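Local coordinates for ganglioside-induced differentiation-associated protein 2 (Homo sapiens, PDB 4UML), which is of unknown function but carries a macro domain, a module that in many relatives binds ADP-ribose or its derivatives, ahead of a SEC14-like domain, at residues I72-N77 with I126-G131; V130-K135 with S144-C149. All coordinates share one frame; numbering follows the deposited sequence.

Contact 1: residues I72-N77 with I126-G131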
loop_
_atom_site.group_PDB
_atom_site.type_symbol
_atom_site.label_atom_id
_atom_site.label_comp_id
_atom_site.label_asym_id
_atom_site.label_seq_id
_atom_site.Cartn_x
_atom_site.Cartn_y
_atom_site.Cartn_z
ATOM N N ILE A 72 1.846 7.662 2.045
ATOM C CA ILE A 72 0.712 6.763 2.105
ATOM C C ILE A 72 0.140 6.636 0.700
ATOM O O ILE A 72 0.354 7.500 -0.174
ATOM C CB ILE A 72 -0.355 7.161 3.146
ATOM C CG1 ILE A 72 -0.977 8.526 2.816
ATOM C CG2 ILE A 72 0.210 7.139 4.545
ATOM C CD1 ILE A 72 -2.426 8.541 3.153
ATOM N N VAL A 73 -0.554 5.532 0.488
ATOM C CA VAL A 73 -1.067 5.163 -0.807
ATOM C C VAL A 73 -2.599 5.329 -0.885
ATOM O O VAL A 73 -3.330 4.863 -0.035
ATOM C CB VAL A 73 -0.705 3.717 -1.126
ATOM C CG1 VAL A 73 -1.281 3.310 -2.480
ATOM C CG2 VAL A 73 0.804 3.492 -1.094
ATOM N N ASN A 74 -3.030 6.049 -1.906
ATOM C CA ASN A 74 -4.411 6.260 -2.241
ATOM C C ASN A 74 -4.705 5.370 -3.440
ATOM O O ASN A 74 -3.844 5.156 -4.301
ATOM C CB ASN A 74 -4.666 7.721 -2.585
ATOM C CG ASN A 74 -6.138 7.981 -2.959
ATOM O OD1 ASN A 74 -7.024 7.407 -2.375
ATOM N ND2 ASN A 74 -6.367 8.791 -3.973
ATOM N N THR A 75 -5.870 4.747 -3.415
ATOM C CA THR A 75 -6.335 3.916 -4.515
ATOM C C THR A 75 -7.556 4.581 -5.137
ATOM O O THR A 75 -8.446 5.057 -4.403
ATOM C CB THR A 75 -6.563 2.459 -4.094
ATOM O OG1 THR A 75 -6.704 1.651 -5.259
ATOM C CG2 THR A 75 -7.776 2.271 -3.166
ATOM N N SER A 76 -7.590 4.636 -6.473
ATOM C CA SER A 76 -8.547 5.522 -7.153
ATOM C C SER A 76 -9.005 4.997 -8.514
ATOM O O SER A 76 -8.855 3.809 -8.811
ATOM C CB SER A 76 -7.923 6.901 -7.262
ATOM O OG SER A 76 -8.881 7.917 -7.464
ATOM N N ASN A 77 -9.582 5.882 -9.326
ATOM C CA ASN A 77 -9.924 5.545 -10.702
ATOM C C ASN A 77 -9.045 6.347 -11.616
ATOM O O ASN A 77 -8.218 7.157 -11.153
ATOM C CB ASN A 77 -11.423 5.769 -10.991
ATOM C CG ASN A 77 -11.873 7.205 -10.787
ATOM O OD1 ASN A 77 -11.084 8.137 -10.568
ATOM N ND2 ASN A 77 -13.167 7.383 -10.829
ATOM N N ILE A 126 1.561 11.534 -0.835
ATOM C CA ILE A 126 0.575 10.523 -1.169
ATOM C C ILE A 126 1.066 9.942 -2.480
ATOM O O ILE A 126 1.452 10.706 -3.384
ATOM C CB ILE A 126 -0.828 11.113 -1.389
ATOM C CG1 ILE A 126 -1.327 11.817 -0.140
ATOM C CG2 ILE A 126 -1.847 10.024 -1.728
ATOM C CD1 ILE A 126 -2.427 12.807 -0.402
ATOM N N ILE A 127 1.045 8.609 -2.582
ATOM C CA ILE A 127 1.206 7.950 -3.868
ATOM C C ILE A 127 -0.181 7.472 -4.322
ATOM O O ILE A 127 -0.820 6.658 -3.653
ATOM C CB ILE A 127 2.207 6.775 -3.785
ATOM C CG1 ILE A 127 3.574 7.316 -3.395
ATOM C CG2 ILE A 127 2.262 6.033 -5.135
ATOM C CD1 ILE A 127 4.548 6.248 -2.972
ATOM N N HIS A 128 -0.651 8.002 -5.450
ATOM C CA HIS A 128 -1.939 7.655 -5.979
ATOM C C HIS A 128 -1.756 6.552 -7.009
ATOM O O HIS A 128 -0.864 6.635 -7.882
ATOM C CB HIS A 128 -2.570 8.882 -6.639
ATOM C CG HIS A 128 -2.632 10.084 -5.749
ATOM N ND1 HIS A 128 -3.729 10.372 -4.966
ATOM C CD2 HIS A 128 -1.718 11.047 -5.486
ATOM C CE1 HIS A 128 -3.502 11.475 -4.273
ATOM N NE2 HIS A 128 -2.293 11.916 -4.581
ATOM N N THR A 129 -2.597 5.536 -6.928
ATOM C CA THR A 129 -2.559 4.463 -7.916
ATOM C C THR A 129 -3.963 3.982 -8.279
ATOM O O THR A 129 -4.925 4.348 -7.601
ATOM C CB THR A 129 -1.692 3.308 -7.380
ATOM O OG1 THR A 129 -1.343 2.445 -8.455
ATOM C CG2 THR A 129 -2.394 2.542 -6.262
ATOM N N VAL A 130 -4.078 3.152 -9.315
ATOM C CA VAL A 130 -5.396 2.694 -9.841
ATOM C C VAL A 130 -5.347 1.194 -10.125
ATOM O O VAL A 130 -4.647 0.730 -11.016
ATOM C CB VAL A 130 -5.751 3.439 -11.154
ATOM C CG1 VAL A 130 -7.053 2.926 -11.800
ATOM C CG2 VAL A 130 -5.783 4.947 -10.930
ATOM N N GLY A 131 -6.072 0.442 -9.333
ATOM C CA GLY A 131 -6.175 -0.978 -9.510
ATOM C C GLY A 131 -7.164 -1.309 -10.631
ATOM O O GLY A 131 -7.965 -0.470 -11.049
HETATM O O HOH W 1 -8.175 1.710 -7.511
#
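Two neighbouring parallel strands of the six-stranded mixed macro-domain sheet, 71-75 and 125-129, run side by side here, with Ile72, Val73, Asn74 and Thr75 opposite Ile126, Ile127, His128 and Thr129. The ladder alternates: Ile127 N donates to Ile72 O (2.7 Å), Asn74 N to Ile127 O (2.9 Å) and Thr129 N to Asn74 O (2.9 Å). Ser76 N carries it one step further to Thr129 O, with a more bent N-H...O angle of 132°. On the face of Asn74 and His128 a side-chain bond is added. Asn74 CG stands anti to the backbone N (chi1 180°), and ND2 reaches His128 ND1 at 3.2 Å, lying near both the amide and the ring planes although these planes are almost perpendicular (87°). ND1 therefore accepts, while NE2 bonds Thr116 OG1 on strand 113-117 and Asn74 OD1 bonds Ser87 OG; each side chain thus bonds through both of its polar atoms. Ile126 CG2 packs against Asn74 CB (3.7 Å) and sits over one face of the imidazole, offset toward its rim. On the other face Val73 CG1 meets Thr129 CG2 at 4.0 Å, beneath helix 139-159. After the last ladder bond a water links the chains, donating to Thr75 OG1, which also bonds Ile170 O, and to Ser76 O, and accepting from Gly131 N; Val130 CG2 lies 3.3 Å from Asn77 O. Such parallel pairing belongs to the three-layer alpha/beta/alpha macro fold, whose ligand cleft in relatives opens at the C-terminal strand ends.

Contact 2: residues V130-K135 with S144-C149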
loop_
_atom_site.group_PDB
_atom_site.type_symbol
_atom_site.label_atom_id
_atom_site.label_comp_id
_atom_site.label_asym_id
_atom_site.label_seq_id
_atom_site.Cartn_x
_atom_site.Cartn_y
_atom_site.Cartn_z
ATOM N N VAL A 130 -4.078 3.152 -9.315
ATOM C CA VAL A 130 -5.396 2.694 -9.841
ATOM C C VAL A 130 -5.347 1.194 -10.125
ATOM O O VAL A 130 -4.647 0.730 -11.016
ATOM C CB VAL A 130 -5.751 3.439 -11.154
ATOM C CG1 VAL A 130 -7.053 2.926 -11.800
ATOM C CG2 VAL A 130 -5.783 4.947 -10.930
ATOM N N GLY A 131 -6.072 0.442 -9.333
ATOM C CA GLY A 131 -6.175 -0.978 -9.510
ATOM C C GLY A 131 -7.164 -1.309 -10.631
ATOM O O GLY A 131 -7.965 -0.470 -11.049
ATOM N N PRO A 132 -7.102 -2.541 -11.115
ATOM C CA PRO A 132 -7.947 -2.903 -12.259
ATOM C C PRO A 132 -9.404 -3.144 -11.802
ATOM O O PRO A 132 -9.652 -3.568 -10.657
ATOM C CB PRO A 132 -7.311 -4.199 -12.725
ATOM C CG PRO A 132 -6.830 -4.826 -11.471
ATOM C CD PRO A 132 -6.330 -3.682 -10.616
ATOM N N LYS A 133 -10.354 -2.855 -12.681
ATOM C CA LYS A 133 -11.732 -3.358 -12.503
ATOM C C LYS A 133 -11.706 -4.819 -12.864
ATOM O O LYS A 133 -11.562 -5.156 -14.033
ATOM C CB LYS A 133 -12.660 -2.645 -13.454
ATOM C CG LYS A 133 -12.789 -1.155 -13.179
ATOM C CD LYS A 133 -13.516 -0.428 -14.306
ATOM C CE LYS A 133 -14.166 0.822 -13.753
ATOM N NZ LYS A 133 -14.529 1.745 -14.849
ATOM N N TYR A 134 -11.810 -5.686 -11.879
ATOM C CA TYR A 134 -11.564 -7.103 -12.088
ATOM C C TYR A 134 -12.679 -7.750 -12.901
ATOM O O TYR A 134 -13.831 -7.607 -12.570
ATOM C CB TYR A 134 -11.481 -7.834 -10.772
ATOM C CG TYR A 134 -11.153 -9.315 -10.907
ATOM C CD1 TYR A 134 -9.851 -9.742 -10.949
ATOM C CD2 TYR A 134 -12.157 -10.271 -11.030
ATOM C CE1 TYR A 134 -9.534 -11.070 -11.067
ATOM C CE2 TYR A 134 -11.847 -11.618 -11.170
ATOM C CZ TYR A 134 -10.527 -12.007 -11.167
ATOM O OH TYR A 134 -10.176 -13.323 -11.299
ATOM N N LYS A 135 -12.311 -8.466 -13.935
ATOM C CA LYS A 135 -13.258 -9.262 -14.706
ATOM C C LYS A 135 -12.625 -10.564 -14.950
ATOM O O LYS A 135 -11.480 -10.617 -15.400
ATOM C CB LYS A 135 -13.595 -8.559 -16.023
ATOM C CG LYS A 135 -14.371 -7.317 -15.691
ATOM C CD LYS A 135 -14.691 -6.382 -16.815
ATOM C CE LYS A 135 -15.745 -5.424 -16.270
ATOM N NZ LYS A 135 -15.513 -4.047 -16.752
ATOM N N SER A 144 -1.710 -8.568 -13.839
ATOM C CA SER A 144 -0.640 -7.708 -14.330
ATOM C C SER A 144 -0.808 -6.272 -13.837
ATOM O O SER A 144 0.164 -5.653 -13.348
ATOM C CB SER A 144 -0.547 -7.795 -15.866
ATOM O OG SER A 144 0.353 -6.817 -16.368
ATOM N N SER A 145 -2.023 -5.740 -13.922
ATOM C CA SER A 145 -2.275 -4.394 -13.426
ATOM C C SER A 145 -2.077 -4.250 -11.925
ATOM O O SER A 145 -1.474 -3.287 -11.467
ATOM C CB SER A 145 -3.696 -3.952 -13.745
ATOM O OG SER A 145 -3.831 -3.646 -15.075
ATOM N N LEU A 146 -2.583 -5.184 -11.145
ATOM C CA LEU A 146 -2.449 -5.050 -9.692
ATOM C C LEU A 146 -0.975 -5.158 -9.310
ATOM O O LEU A 146 -0.475 -4.422 -8.460
ATOM C CB LEU A 146 -3.265 -6.114 -8.953
ATOM C CG LEU A 146 -3.389 -5.934 -7.425
ATOM C CD1 LEU A 146 -4.115 -4.640 -7.082
ATOM C CD2 LEU A 146 -4.088 -7.134 -6.824
ATOM N N TYR A 147 -0.276 -6.099 -9.932
ATOM C CA TYR A 147 1.151 -6.228 -9.718
ATOM C C TYR A 147 1.885 -4.902 -10.000
ATOM O O TYR A 147 2.739 -4.464 -9.215
ATOM C CB TYR A 147 1.709 -7.339 -10.615
ATOM C CG TYR A 147 3.193 -7.294 -10.667
ATOM C CD1 TYR A 147 3.951 -7.553 -9.524
ATOM C CD2 TYR A 147 3.854 -6.940 -11.823
ATOM C CE1 TYR A 147 5.349 -7.484 -9.552
ATOM C CE2 TYR A 147 5.248 -6.890 -11.872
ATOM C CZ TYR A 147 5.996 -7.169 -10.745
ATOM O OH TYR A 147 7.375 -7.067 -10.813
ATOM N N SER A 148 1.545 -4.264 -11.108
ATOM C CA SER A 148 2.144 -2.987 -11.484
ATOM C C SER A 148 1.843 -1.902 -10.473
ATOM O O SER A 148 2.704 -1.090 -10.188
ATOM C CB SER A 148 1.723 -2.565 -12.889
ATOM O OG SER A 148 2.327 -3.462 -13.804
ATOM N N CYS A 149 0.620 -1.850 -9.944
ATOM C CA CYS A 149 0.339 -0.911 -8.858
ATOM C C CYS A 149 1.367 -1.026 -7.727
ATOM O O CYS A 149 1.949 -0.022 -7.318
ATOM C CB CYS A 149 -1.059 -1.166 -8.280
ATOM S SG CYS A 149 -2.386 -0.728 -9.404
#
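With its SG anti to the carbonyl carbon and beside the backbone N (chi1 -69°), Cys149 directs its sulfur from helix 139-159 at the chain that leaves strand 125-129. There SG comes within 3.1 Å of Val130 O and 3.8 Å of Gly131 CA, so the thiol lies against the backbone of Val130 and Gly131, while the side chain of Val130 starts out away from the helix and touches Arg175. One turn earlier, Ser145 holds OG in the same relation to its backbone (chi1 -74°), where it makes a weak hydrogen bond to Ala141 O; its CB is what faces Pro132. The proline ring meets this methylene along one side, CB at 3.8 Å and CG at 4.0 Å, and Pro132 CD lies 4.3 Å from Leu146 CB. This is the beta-to-alpha connection of a macro domain: the loop after strand 125-129 turns back so that the following helix can pack on the sheet, and Pro132 and Gly131 lie against two successive turns of that helix. The contact is small, burying 189 Å² in all; Pro132 packs on Ser145 and Leu146, whereas the approach of Cys149 SG to Val130 O is a close polar contact. Leu146 also packs on Ala182 and Ile185 of helix 179-197. Farther along the loop, Tyr134 packs on Arg139 and Ala142 of the same helix 139-159, while Gly131 O accepts a hydrogen bond from Arg175 NH1.

Overall arrangement
Contact 1 lies about 8 Å from the centre of the chain and contact 2 about 13 Å, their centres 11 Å apart. They follow one another on one path: strand 71-75 comes first, strand 125-129 returns beside it after two helices and the antiparallel edge strand 113-117, and the chain then passes through the shared residues Val130 and Gly131 into the loop and helix 139-159. Contact 1 thus joins neighbouring strands within the sheet, whereas contact 2 ties the outgoing loop to the helix that covers one face of the sheet. The two touch where Thr129 OG1, hydrogen-bonded to Glu112 O, packs against Cys149 SG (3.5 Å), linking sheet, loop and helix within one macro domain.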